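Local coordinates for putative uncharacterized protein (Pyrococcus furiosus, PDB 3V68) that belongs to the DUF2666 family of unknown function and probably binds double-stranded DNA, at residues S34-T39 with A168-T173; V98-A103 with K242-Y247; K71-P76 with R107-N112; I60-S65 with P76-Q81. All coordinates share one frame; numbering follows the deposited sequence.

Following the chain from its N terminus, S34-T39 on helix 26-43 pairs with A168-T173 to close interaction 1, which joins the two DUF2666 regions; interactions 3 and 4 both fall within this span. Interaction 4 opens at I60-S65 and closes at P76-Q81. Interaction 3 opens at K71-P76 before this closure and ends at R107-N112, so the two cross, share P76 and touch through A72, I62 and I109. Interaction 2 starts at V98-A103, crosses interactions 3 and 1, and closes last at K242-Y247 near the C terminus. Helix 91-110 serves interactions 2 and 3, linking the helices of the first region to the C-terminal helix; the centres of these two contacts lie about 17 Å apart.

Interaction 1 of 4, residues S34-T39 with A168-T173; sequences SRVSNT and ASINET
I170 is the first residue of A168-T173 to touch S34-T39, laying its CG2 methyl across V36 CG1 at 3.6 Å. The two branched side chains stand roughly perpendicular. In I170, CG2 stands anti to the backbone N (chi1 -71° places CG1 beside that N instead), and V36 likewise presents the branch opposite its own N. Both also touch F139 of strand 136-143, so this apolar pair is sandwiched into the layer where helices 26-43 and 160-181 meet the four-stranded antiparallel sheet; T173, further along, packs on the same phenylalanine. One residue on from I170, N171 marks the closest backbone approach: its CA is 4.8 Å from the CA of S37, a spacing consistent with the small side chain of S37. With CG anti to the backbone N (chi1 -177°), the N171 amide reaches over S37, and ND2 comes within 2.6 Å of OG. The N-H is bent to 117°, making this a weak hydrogen bond despite its short length, and ND2 also lies 3.3 Å from S37 CB. S37 packs further on A174 and V175, the next turn of helix 160-181. On the opposing helix, T39 OG1 bonds R35 O at 2.6 Å, arriving from the face of that carbonyl opposite to T39 N. All four touching residues are buried: a methyl pair lies beside polar S37 and N171, which the close helix approach brings together in a weak, bent bond that probably gives the buried amide only modest polar compensation.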
loop_
_atom_site.group_PDB
_atom_site.type_symbol
_atom_site.label_atom_id
_atom_site.label_comp_id
_atom_site.label_asym_id
_atom_site.label_seq_id
_atom_site.Cartn_x
_atom_site.Cartn_y
_atom_site.Cartn_z
ATOM N N SER A 34 -3.069 8.329 -7.038
ATOM C CA SER A 34 -2.019 7.390 -7.427
ATOM C C SER A 34 -0.692 7.788 -6.796
ATOM O O SER A 34 -0.017 6.969 -6.173
ATOM C CB SER A 34 -1.872 7.365 -8.950
ATOM O OG SER A 34 -2.980 6.731 -9.562
ATOM N N ARG A 35 -0.333 9.058 -6.954
ATOM C CA ARG A 35 0.898 9.588 -6.378
ATOM C C ARG A 35 0.892 9.566 -4.847
ATOM O O ARG A 35 1.905 9.228 -4.227
ATOM C CB ARG A 35 1.193 10.972 -6.956
ATOM C CG ARG A 35 1.661 10.877 -8.409
ATOM C CD ARG A 35 1.667 12.226 -9.126
ATOM N NE ARG A 35 2.446 13.264 -8.445
ATOM C CZ ARG A 35 3.777 13.336 -8.435
ATOM N NH1 ARG A 35 4.512 12.422 -9.059
ATOM N NH2 ARG A 35 4.376 14.335 -7.803
ATOM N N VAL A 36 -0.249 9.877 -4.236
ATOM C CA VAL A 36 -0.371 9.768 -2.784
ATOM C C VAL A 36 -0.137 8.326 -2.328
ATOM O O VAL A 36 0.646 8.085 -1.407
ATOM C CB VAL A 36 -1.736 10.300 -2.293
ATOM C CG1 VAL A 36 -1.983 9.919 -0.842
ATOM C CG2 VAL A 36 -1.809 11.815 -2.464
ATOM N N SER A 37 -0.801 7.377 -2.988
ATOM C CA SER A 37 -0.635 5.956 -2.670
ATOM C C SER A 37 0.833 5.537 -2.765
ATOM O O SER A 37 1.371 4.923 -1.842
ATOM C CB SER A 37 -1.494 5.093 -3.599
ATOM O OG SER A 37 -1.165 3.718 -3.468
ATOM N N ASN A 38 1.489 5.884 -3.869
ATOM C CA ASN A 38 2.896 5.527 -4.061
ATOM C C ASN A 38 3.786 6.137 -2.978
ATOM O O ASN A 38 4.690 5.477 -2.452
ATOM C CB ASN A 38 3.384 5.991 -5.438
ATOM C CG ASN A 38 2.683 5.284 -6.590
ATOM O OD1 ASN A 38 2.092 4.213 -6.426
ATOM N ND2 ASN A 38 2.747 5.889 -7.772
ATOM N N THR A 39 3.497 7.388 -2.637
ATOM C CA THR A 39 4.288 8.151 -1.669
ATOM C C THR A 39 4.153 7.598 -0.256
ATOM O O THR A 39 5.159 7.306 0.394
ATOM C CB THR A 39 3.912 9.641 -1.706
ATOM O OG1 THR A 39 4.061 10.120 -3.047
ATOM C CG2 THR A 39 4.818 10.465 -0.782
ATOM N N ALA A 168 -0.915 4.057 6.219
ATOM C CA ALA A 168 -1.594 2.886 5.665
ATOM C C ALA A 168 -3.073 3.164 5.384
ATOM O O ALA A 168 -3.606 2.729 4.357
ATOM C CB ALA A 168 -1.434 1.679 6.597
ATOM N N SER A 169 -3.717 3.889 6.298
ATOM C CA SER A 169 -5.117 4.286 6.148
ATOM C C SER A 169 -5.313 5.215 4.951
ATOM O O SER A 169 -6.277 5.072 4.202
ATOM C CB SER A 169 -5.627 4.956 7.426
ATOM O OG SER A 169 -7.033 5.139 7.369
ATOM N N ILE A 170 -4.388 6.158 4.772
ATOM C CA ILE A 170 -4.426 7.060 3.621
ATOM C C ILE A 170 -4.251 6.268 2.326
ATOM O O ILE A 170 -4.961 6.502 1.347
ATOM C CB ILE A 170 -3.367 8.176 3.740
ATOM C CG1 ILE A 170 -3.778 9.157 4.842
ATOM C CG2 ILE A 170 -3.187 8.914 2.403
ATOM C CD1 ILE A 170 -2.665 10.064 5.323
ATOM N N ASN A 171 -3.330 5.305 2.334
ATOM C CA ASN A 171 -3.135 4.452 1.175
ATOM C C ASN A 171 -4.419 3.705 0.822
ATOM O O ASN A 171 -4.782 3.604 -0.348
ATOM C CB ASN A 171 -1.997 3.459 1.423
ATOM C CG ASN A 171 -1.707 2.596 0.215
ATOM O OD1 ASN A 171 -1.777 1.359 0.281
ATOM N ND2 ASN A 171 -1.376 3.234 -0.895
ATOM N N GLU A 172 -5.105 3.197 1.842
ATOM C CA GLU A 172 -6.361 2.481 1.635
ATOM C C GLU A 172 -7.418 3.365 0.990
ATOM O O GLU A 172 -8.124 2.924 0.093
ATOM C CB GLU A 172 -6.859 1.875 2.946
ATOM C CG GLU A 172 -6.063 0.643 3.338
ATOM C CD GLU A 172 -6.200 0.276 4.797
ATOM O OE1 GLU A 172 -6.700 1.108 5.588
ATOM O OE2 GLU A 172 -5.792 -0.856 5.144
ATOM N N THR A 173 -7.495 4.621 1.420
ATOM C CA THR A 173 -8.418 5.573 0.805
ATOM C C THR A 173 -8.093 5.756 -0.673
ATOM O O THR A 173 -8.987 5.718 -1.530
ATOM C CB THR A 173 -8.381 6.930 1.525
ATOM O OG1 THR A 173 -8.997 6.790 2.810
ATOM C CG2 THR A 173 -9.112 8.022 0.721
#

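Interaction 2 of 4, residues V98-A103 with K242-Y247; sequences VEVAKA and KNLEKY
V100 lays its CG2 methyl against N243 CB at 3.7 Å, the two side chains running antiparallel alongside each other. The contact is an antiparallel helix pair: the axes of the short segments V98-A103 and K242-Y247 approach to 10.0 Å with a signed crossing angle of -148°, docking the C-terminal helix 241-248 on helix 91-110. The same V100 methyl meets L244 CD2 at 4.0 Å, the valine lying nearly square to the leucine, and L244 continues onto L161 and R165 of helix 160-181. Beside this apolar strip the contact turns polar. E99, extended beyond CG, swings OE1 to the N243 amide, and ND2 donates to it over 2.8 Å in a nearly straight bond (167°). OE1 lies practically in the amide plane, whereas ND2 meets the carboxylate from above its plane, the two flat groups being turned 61° apart. ND2 also bonds L96 O, one turn earlier on helix 91-110, which helps fix the amide's rotation. Were E99 an alanine, K236 would probably lose the carboxylate it pairs with through OE2, and the N243 amide would lose one of the two acceptors of ND2 and be freer to turn. A water closes the polar side, donating to E99 OE1 and, at 2.7 Å, to N243 OD1.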
loop_
_atom_site.group_PDB
_atom_site.type_symbol
_atom_site.label_atom_id
_atom_site.label_comp_id
_atom_site.label_asym_id
_atom_site.label_seq_id
_atom_site.Cartn_x
_atom_site.Cartn_y
_atom_site.Cartn_z
ATOM N N VAL A 98 3.224 -9.637 11.630
ATOM C CA VAL A 98 3.766 -10.477 10.556
ATOM C C VAL A 98 3.063 -10.204 9.223
ATOM O O VAL A 98 3.714 -10.101 8.184
ATOM C CB VAL A 98 3.735 -11.993 10.917
ATOM C CG1 VAL A 98 3.970 -12.866 9.690
ATOM C CG2 VAL A 98 4.786 -12.304 11.976
ATOM N N GLU A 99 1.740 -10.059 9.257
ATOM C CA GLU A 99 0.996 -9.753 8.038
ATOM C C GLU A 99 1.374 -8.382 7.455
ATOM O O GLU A 99 1.492 -8.229 6.231
ATOM C CB GLU A 99 -0.512 -9.846 8.275
ATOM C CG GLU A 99 -1.318 -9.847 6.979
ATOM C CD GLU A 99 -2.819 -9.921 7.187
ATOM O OE1 GLU A 99 -3.291 -9.790 8.339
ATOM O OE2 GLU A 99 -3.530 -10.109 6.178
ATOM N N VAL A 100 1.578 -7.403 8.335
ATOM C CA VAL A 100 2.057 -6.078 7.935
ATOM C C VAL A 100 3.438 -6.166 7.279
ATOM O O VAL A 100 3.641 -5.631 6.186
ATOM C CB VAL A 100 2.077 -5.099 9.134
ATOM C CG1 VAL A 100 2.819 -3.796 8.792
ATOM C CG2 VAL A 100 0.652 -4.802 9.574
ATOM N N ALA A 101 4.370 -6.850 7.944
ATOM C CA ALA A 101 5.727 -7.040 7.419
ATOM C C ALA A 101 5.704 -7.747 6.070
ATOM O O ALA A 101 6.428 -7.368 5.145
ATOM C CB ALA A 101 6.584 -7.816 8.416
ATOM N N LYS A 102 4.853 -8.764 5.957
ATOM C CA LYS A 102 4.691 -9.516 4.712
ATOM C C LYS A 102 4.213 -8.616 3.571
ATOM O O LYS A 102 4.684 -8.742 2.447
ATOM C CB LYS A 102 3.716 -10.672 4.928
ATOM C CG LYS A 102 3.666 -11.700 3.812
ATOM C CD LYS A 102 2.641 -12.762 4.173
ATOM C CE LYS A 102 2.301 -13.644 2.994
ATOM N NZ LYS A 102 1.277 -14.662 3.367
ATOM N N ALA A 103 3.288 -7.704 3.863
ATOM C CA ALA A 103 2.792 -6.760 2.856
ATOM C C ALA A 103 3.880 -5.797 2.389
ATOM O O ALA A 103 3.937 -5.449 1.210
ATOM C CB ALA A 103 1.587 -5.984 3.379
ATOM N N LYS A 242 -5.799 -1.755 9.630
ATOM C CA LYS A 242 -6.534 -2.344 10.752
ATOM C C LYS A 242 -5.633 -3.189 11.656
ATOM O O LYS A 242 -5.842 -3.234 12.865
ATOM C CB LYS A 242 -7.778 -3.117 10.288
ATOM C CG LYS A 242 -7.545 -4.412 9.513
ATOM C CD LYS A 242 -8.877 -5.084 9.211
ATOM C CE LYS A 242 -8.711 -6.508 8.707
ATOM N NZ LYS A 242 -10.030 -7.195 8.588
ATOM N N ASN A 243 -4.625 -3.841 11.075
ATOM C CA ASN A 243 -3.674 -4.620 11.874
ATOM C C ASN A 243 -2.916 -3.737 12.860
ATOM O O ASN A 243 -2.714 -4.107 14.015
ATOM C CB ASN A 243 -2.686 -5.380 10.984
ATOM C CG ASN A 243 -3.339 -6.504 10.204
ATOM O OD1 ASN A 243 -4.485 -6.391 9.764
ATOM N ND2 ASN A 243 -2.599 -7.593 10.005
ATOM N N LEU A 244 -2.524 -2.554 12.398
ATOM C CA LEU A 244 -1.781 -1.614 13.222
ATOM C C LEU A 244 -2.699 -0.948 14.246
ATOM O O LEU A 244 -2.290 -0.697 15.378
ATOM C CB LEU A 244 -1.058 -0.581 12.346
ATOM C CG LEU A 244 -0.001 -1.142 11.384
ATOM C CD1 LEU A 244 0.480 -0.065 10.406
ATOM C CD2 LEU A 244 1.177 -1.765 12.142
ATOM N N GLU A 245 -3.943 -0.693 13.834
ATOM C CA GLU A 245 -4.994 -0.175 14.707
ATOM C C GLU A 245 -5.221 -1.125 15.882
ATOM O O GLU A 245 -5.232 -0.697 17.038
ATOM C CB GLU A 245 -6.289 0.001 13.902
ATOM C CG GLU A 245 -7.411 0.775 14.598
ATOM C CD GLU A 245 -8.656 0.901 13.726
ATOM O OE1 GLU A 245 -8.531 0.882 12.477
ATOM O OE2 GLU A 245 -9.764 1.022 14.291
ATOM N N LYS A 246 -5.376 -2.412 15.573
ATOM C CA LYS A 246 -5.617 -3.438 16.593
ATOM C C LYS A 246 -4.425 -3.614 17.536
ATOM O O LYS A 246 -4.613 -3.833 18.736
ATOM C CB LYS A 246 -6.019 -4.773 15.951
ATOM C CG LYS A 246 -6.421 -5.883 16.939
ATOM C CD LYS A 246 -7.668 -5.531 17.743
ATOM C CE LYS A 246 -7.871 -6.512 18.890
ATOM N NZ LYS A 246 -9.072 -6.181 19.707
ATOM N N TYR A 247 -3.206 -3.513 17.002
ATOM C CA TYR A 247 -2.019 -3.563 17.853
ATOM C C TYR A 247 -1.994 -2.397 18.844
ATOM O O TYR A 247 -1.738 -2.594 20.033
ATOM C CB TYR A 247 -0.702 -3.600 17.055
ATOM C CG TYR A 247 0.496 -3.520 17.981
ATOM C CD1 TYR A 247 1.063 -4.674 18.525
ATOM C CD2 TYR A 247 1.018 -2.286 18.366
ATOM C CE1 TYR A 247 2.140 -4.595 19.404
ATOM C CE2 TYR A 247 2.088 -2.197 19.242
ATOM C CZ TYR A 247 2.644 -3.352 19.759
ATOM O OH TYR A 247 3.707 -3.257 20.631
HETATM O O HOH W 1 -5.606 -7.760 7.773
#

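Interaction 3 of 4, residues K71-P76 with R107-N112; sequences KALISP and REILKN
L73 and L110 meet end-on, with L73 CD1 seated in the fork of the opposing leucine. That methyl is 3.9 Å from L110 CG and 4.0 Å from each of L110 CD1 and CD2, so it meets both branches evenly. In both residues CG is anti to the carbonyl carbon (chi1 -75° in L73, -59° in L110), which sends the isobutyl groups into the space between the helices. I109 is a looser flank, its CG2 standing 4.3 Å from the same L73 methyl. Backbones stay well apart, the nearest CA atoms, those of L73 and I109, being 8.9 Å from each other. This is apolar helix-end packing within the first DUF2666 region: the last turn of helix 66-73 meets the C-terminal turn of helix 91-110. L66 and L70 add to the cover on L110, and L105 and T106 to that on L73, extending the mainly apolar packing along both helices. The outer side carries more polar residues. Just past L73 the chain turns sharply into helix 76-83, whose N-cap is S75. S75 OG donates to A72 O at 2.7 Å and also bonds V78 N; A72 O thus accepts from both S75 OG and S75 N, which pins the turn. Beyond I109, K111 NZ forms a salt bridge of 3.0 Å with E108 OE1 on its syn side, between two partly exposed residues. R107, which takes no part across the contact, forms a salt bridge with D238 through NH2, and P76 and N112 lie exposed.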
loop_
_atom_site.group_PDB
_atom_site.type_symbol
_atom_site.label_atom_id
_atom_site.label_comp_id
_atom_site.label_asym_id
_atom_site.label_seq_id
_atom_site.Cartn_x
_atom_site.Cartn_y
_atom_site.Cartn_z
ATOM N N LYS A 71 5.991 -18.031 -5.262
ATOM C CA LYS A 71 6.098 -19.254 -4.470
ATOM C C LYS A 71 6.915 -19.018 -3.191
ATOM O O LYS A 71 6.556 -19.511 -2.120
ATOM C CB LYS A 71 6.696 -20.389 -5.309
ATOM C CG LYS A 71 6.762 -21.748 -4.600
ATOM C CD LYS A 71 5.429 -22.491 -4.643
ATOM C CE LYS A 71 5.516 -23.871 -3.996
ATOM N NZ LYS A 71 6.485 -24.779 -4.679
ATOM N N ALA A 72 7.994 -18.247 -3.297
ATOM C CA ALA A 72 8.816 -17.933 -2.133
ATOM C C ALA A 72 8.042 -17.097 -1.115
ATOM O O ALA A 72 8.099 -17.361 0.078
ATOM C CB ALA A 72 10.090 -17.223 -2.548
ATOM N N LEU A 73 7.295 -16.105 -1.594
ATOM C CA LEU A 73 6.570 -15.201 -0.701
ATOM C C LEU A 73 5.481 -15.880 0.136
ATOM O O LEU A 73 5.167 -15.420 1.241
ATOM C CB LEU A 73 5.988 -14.020 -1.485
ATOM C CG LEU A 73 6.980 -12.932 -1.921
ATOM C CD1 LEU A 73 6.361 -12.051 -3.002
ATOM C CD2 LEU A 73 7.460 -12.076 -0.749
ATOM N N ILE A 74 4.918 -16.970 -0.383
ATOM C CA ILE A 74 3.875 -17.715 0.328
ATOM C C ILE A 74 4.432 -18.905 1.124
ATOM O O ILE A 74 3.676 -19.614 1.792
ATOM C CB ILE A 74 2.741 -18.203 -0.627
ATOM C CG1 ILE A 74 3.271 -19.217 -1.650
ATOM C CG2 ILE A 74 2.074 -17.022 -1.330
ATOM C CD1 ILE A 74 2.177 -19.977 -2.391
ATOM N N SER A 75 5.748 -19.108 1.048
ATOM C CA SER A 75 6.403 -20.279 1.639
ATOM C C SER A 75 6.498 -20.216 3.167
ATOM O O SER A 75 6.589 -19.128 3.740
ATOM C CB SER A 75 7.793 -20.490 1.022
ATOM O OG SER A 75 8.728 -19.536 1.499
ATOM N N PRO A 76 6.465 -21.388 3.834
ATOM C CA PRO A 76 6.695 -21.449 5.281
ATOM C C PRO A 76 8.067 -20.888 5.683
ATOM O O PRO A 76 8.184 -20.234 6.725
ATOM C CB PRO A 76 6.625 -22.952 5.580
ATOM C CG PRO A 76 5.775 -23.507 4.506
ATOM C CD PRO A 76 6.107 -22.706 3.280
ATOM N N ARG A 107 5.331 -5.886 -1.530
ATOM C CA ARG A 107 5.394 -4.703 -2.381
ATOM C C ARG A 107 6.806 -4.479 -2.923
ATOM O O ARG A 107 6.981 -4.259 -4.114
ATOM C CB ARG A 107 4.917 -3.447 -1.639
ATOM C CG ARG A 107 5.130 -2.137 -2.436
ATOM C CD ARG A 107 4.538 -0.900 -1.738
ATOM N NE ARG A 107 3.082 -0.904 -1.829
ATOM C CZ ARG A 107 2.361 -0.114 -2.619
ATOM N NH1 ARG A 107 2.939 0.815 -3.377
ATOM N NH2 ARG A 107 1.041 -0.230 -2.616
ATOM N N GLU A 108 7.806 -4.539 -2.046
ATOM C CA GLU A 108 9.172 -4.237 -2.464
ATOM C C GLU A 108 9.734 -5.290 -3.416
ATOM O O GLU A 108 10.431 -4.954 -4.375
ATOM C CB GLU A 108 10.086 -4.018 -1.253
ATOM C CG GLU A 108 9.732 -2.775 -0.428
ATOM C CD GLU A 108 9.574 -1.510 -1.269
ATOM O OE1 GLU A 108 10.561 -1.092 -1.914
ATOM O OE2 GLU A 108 8.466 -0.930 -1.277
ATOM N N ILE A 109 9.398 -6.555 -3.171
ATOM C CA ILE A 109 9.875 -7.651 -4.025
ATOM C C ILE A 109 9.218 -7.635 -5.408
ATOM O O ILE A 109 9.863 -7.961 -6.406
ATOM C CB ILE A 109 9.693 -9.045 -3.348
ATOM C CG1 ILE A 109 10.576 -9.181 -2.092
ATOM C CG2 ILE A 109 9.969 -10.193 -4.335
ATOM C CD1 ILE A 109 12.090 -9.028 -2.327
ATOM N N LEU A 110 7.949 -7.239 -5.473
ATOM C CA LEU A 110 7.184 -7.369 -6.715
ATOM C C LEU A 110 6.994 -6.107 -7.546
ATOM O O LEU A 110 6.557 -6.195 -8.689
ATOM C CB LEU A 110 5.809 -7.982 -6.427
ATOM C CG LEU A 110 5.780 -9.368 -5.785
ATOM C CD1 LEU A 110 4.337 -9.778 -5.574
ATOM C CD2 LEU A 110 6.522 -10.398 -6.630
ATOM N N LYS A 111 7.323 -4.939 -6.992
ATOM C CA LYS A 111 6.989 -3.675 -7.664
ATOM C C LYS A 111 7.656 -3.464 -9.027
ATOM O O LYS A 111 7.132 -2.733 -9.859
ATOM C CB LYS A 111 7.200 -2.463 -6.749
ATOM C CG LYS A 111 8.629 -2.223 -6.318
ATOM C CD LYS A 111 8.717 -0.973 -5.464
ATOM C CE LYS A 111 10.156 -0.536 -5.281
ATOM N NZ LYS A 111 10.253 0.635 -4.371
ATOM N N ASN A 112 8.798 -4.108 -9.248
ATOM C CA ASN A 112 9.435 -4.062 -10.561
ATOM C C ASN A 112 9.054 -5.234 -11.470
ATOM O O ASN A 112 9.472 -5.278 -12.629
ATOM C CB ASN A 112 10.960 -3.949 -10.427
ATOM C CG ASN A 112 11.396 -2.659 -9.753
ATOM O OD1 ASN A 112 10.887 -1.577 -10.053
ATOM N ND2 ASN A 112 12.355 -2.771 -8.842
#

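Interaction 4 of 4, residues I60-S65 with P76-Q81; sequences IKIEGS and PKVSRQ
The Q81 side-chain amide rests its NE2 against I60, 3.8 Å from CG2 and 4.1 Å from CG1, while two waters attend its polar corners. NE2 donates to one water at 2.9 Å, which accepts only a weak bond from K61 N. OE1 accepts a hydrogen bond from the other water, 2.7 Å away, and that water also donates to K61 O. A backbone N-H and a carbonyl of the loop are thus both bridged to one amide. The other flat group, the R80 guanidinium, has P76 O of its own helix 3.8 Å above one face, offset toward the rim. Separately, I62 CD1 meets V78 CG2 at 3.8 Å, one side chain set crosswise to the other. Two successive bends in I62 (chi1 -52°, chi2 -72°) bring CD1 nearer to helix 76-83 than the direction of CB alone would suggest. I60-S65 is an irregular connection that leads from helix 54-58 to S65, the N-cap of helix 66-73. Its I60-I62 end packs on helix 76-83, with I60 and V78 both touching L105 of helix 91-110, and I62 packing on I109 of that helix and on K69 and A72 of helix 66-73.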
loop_
_atom_site.group_PDB
_atom_site.type_symbol
_atom_site.label_atom_id
_atom_site.label_comp_id
_atom_site.label_asym_id
_atom_site.label_seq_id
_atom_site.Cartn_x
_atom_site.Cartn_y
_atom_site.Cartn_z
ATOM N N ILE A 60 15.819 -9.669 3.013
ATOM C CA ILE A 60 15.420 -11.040 2.677
ATOM C C ILE A 60 15.543 -11.251 1.171
ATOM O O ILE A 60 15.054 -10.440 0.378
ATOM C CB ILE A 60 13.979 -11.371 3.156
ATOM C CG1 ILE A 60 13.906 -11.361 4.689
ATOM C CG2 ILE A 60 13.512 -12.728 2.609
ATOM C CD1 ILE A 60 12.498 -11.473 5.245
ATOM N N LYS A 61 16.212 -12.335 0.787
ATOM C CA LYS A 61 16.448 -12.625 -0.623
ATOM C C LYS A 61 15.362 -13.516 -1.207
ATOM O O LYS A 61 15.115 -14.625 -0.725
ATOM C CB LYS A 61 17.848 -13.220 -0.838
ATOM C CG LYS A 61 19.004 -12.279 -0.460
ATOM C CD LYS A 61 19.405 -11.310 -1.585
ATOM C CE LYS A 61 18.486 -10.091 -1.693
ATOM N NZ LYS A 61 18.461 -9.254 -0.457
ATOM N N ILE A 62 14.697 -12.993 -2.234
ATOM C CA ILE A 62 13.666 -13.718 -2.960
ATOM C C ILE A 62 14.136 -13.815 -4.410
ATOM O O ILE A 62 14.092 -12.834 -5.158
ATOM C CB ILE A 62 12.289 -13.006 -2.866
ATOM C CG1 ILE A 62 11.906 -12.696 -1.405
ATOM C CG2 ILE A 62 11.209 -13.825 -3.559
ATOM C CD1 ILE A 62 11.510 -13.898 -0.555
ATOM N N GLU A 63 14.595 -15.003 -4.791
ATOM C CA GLU A 63 15.260 -15.209 -6.077
ATOM C C GLU A 63 14.330 -15.756 -7.159
ATOM O O GLU A 63 13.313 -16.386 -6.860
ATOM C CB GLU A 63 16.447 -16.166 -5.907
ATOM C CG GLU A 63 17.609 -15.610 -5.086
ATOM C CD GLU A 63 18.552 -14.734 -5.896
ATOM O OE1 GLU A 63 18.447 -14.720 -7.140
ATOM O OE2 GLU A 63 19.410 -14.063 -5.286
ATOM N N GLY A 64 14.695 -15.501 -8.415
ATOM C CA GLY A 64 14.084 -16.171 -9.559
ATOM C C GLY A 64 13.107 -15.352 -10.382
ATOM O O GLY A 64 13.047 -14.130 -10.273
ATOM N N SER A 65 12.350 -16.053 -11.223
ATOM C CA SER A 65 11.301 -15.447 -12.033
ATOM C C SER A 65 10.184 -14.958 -11.122
ATOM O O SER A 65 10.182 -15.253 -9.929
ATOM C CB SER A 65 10.731 -16.493 -12.984
ATOM O OG SER A 65 10.129 -17.545 -12.249
ATOM N N PRO A 76 6.465 -21.388 3.834
ATOM C CA PRO A 76 6.695 -21.449 5.281
ATOM C C PRO A 76 8.067 -20.888 5.683
ATOM O O PRO A 76 8.184 -20.234 6.725
ATOM C CB PRO A 76 6.625 -22.952 5.580
ATOM C CG PRO A 76 5.775 -23.507 4.506
ATOM C CD PRO A 76 6.107 -22.706 3.280
ATOM N N LYS A 77 9.083 -21.135 4.855
ATOM C CA LYS A 77 10.437 -20.628 5.082
ATOM C C LYS A 77 10.448 -19.106 5.231
ATOM O O LYS A 77 11.026 -18.570 6.178
ATOM C CB LYS A 77 11.371 -21.067 3.948
ATOM C CG LYS A 77 12.754 -20.426 3.955
ATOM C CD LYS A 77 13.587 -20.928 2.780
ATOM C CE LYS A 77 14.771 -20.017 2.490
ATOM N NZ LYS A 77 15.773 -19.977 3.590
ATOM N N VAL A 78 9.801 -18.412 4.297
ATOM C CA VAL A 78 9.781 -16.950 4.327
ATOM C C VAL A 78 8.917 -16.432 5.476
ATOM O O VAL A 78 9.276 -15.448 6.120
ATOM C CB VAL A 78 9.382 -16.349 2.956
ATOM C CG1 VAL A 78 9.027 -14.865 3.066
ATOM C CG2 VAL A 78 10.521 -16.541 1.967
ATOM N N SER A 79 7.804 -17.109 5.753
ATOM C CA SER A 79 6.959 -16.740 6.887
ATOM C C SER A 79 7.738 -16.820 8.202
ATOM O O SER A 79 7.612 -15.945 9.059
ATOM C CB SER A 79 5.704 -17.611 6.953
ATOM O OG SER A 79 4.846 -17.164 7.989
ATOM N N ARG A 80 8.555 -17.864 8.338
ATOM C CA ARG A 80 9.424 -18.028 9.506
ATOM C C ARG A 80 10.482 -16.920 9.576
ATOM O O ARG A 80 10.743 -16.368 10.653
ATOM C CB ARG A 80 10.067 -19.420 9.481
ATOM C CG ARG A 80 10.916 -19.784 10.700
ATOM C CD ARG A 80 11.065 -21.305 10.865
ATOM N NE ARG A 80 11.258 -22.019 9.598
ATOM C CZ ARG A 80 10.316 -22.722 8.968
ATOM N NH1 ARG A 80 9.091 -22.822 9.476
ATOM N NH2 ARG A 80 10.595 -23.328 7.821
ATOM N N GLN A 81 11.077 -16.592 8.428
ATOM C CA GLN A 81 12.042 -15.489 8.330
ATOM C C GLN A 81 11.432 -14.164 8.775
ATOM O O GLN A 81 12.058 -13.405 9.516
ATOM C CB GLN A 81 12.580 -15.341 6.900
ATOM C CG GLN A 81 13.556 -16.417 6.451
ATOM C CD GLN A 81 14.067 -16.176 5.040
ATOM O OE1 GLN A 81 13.561 -16.756 4.081
ATOM N NE2 GLN A 81 15.064 -15.302 4.906
HETATM O O HOH W 2 17.290 -14.574 3.139
HETATM O O HOH W 3 14.593 -16.613 1.561
#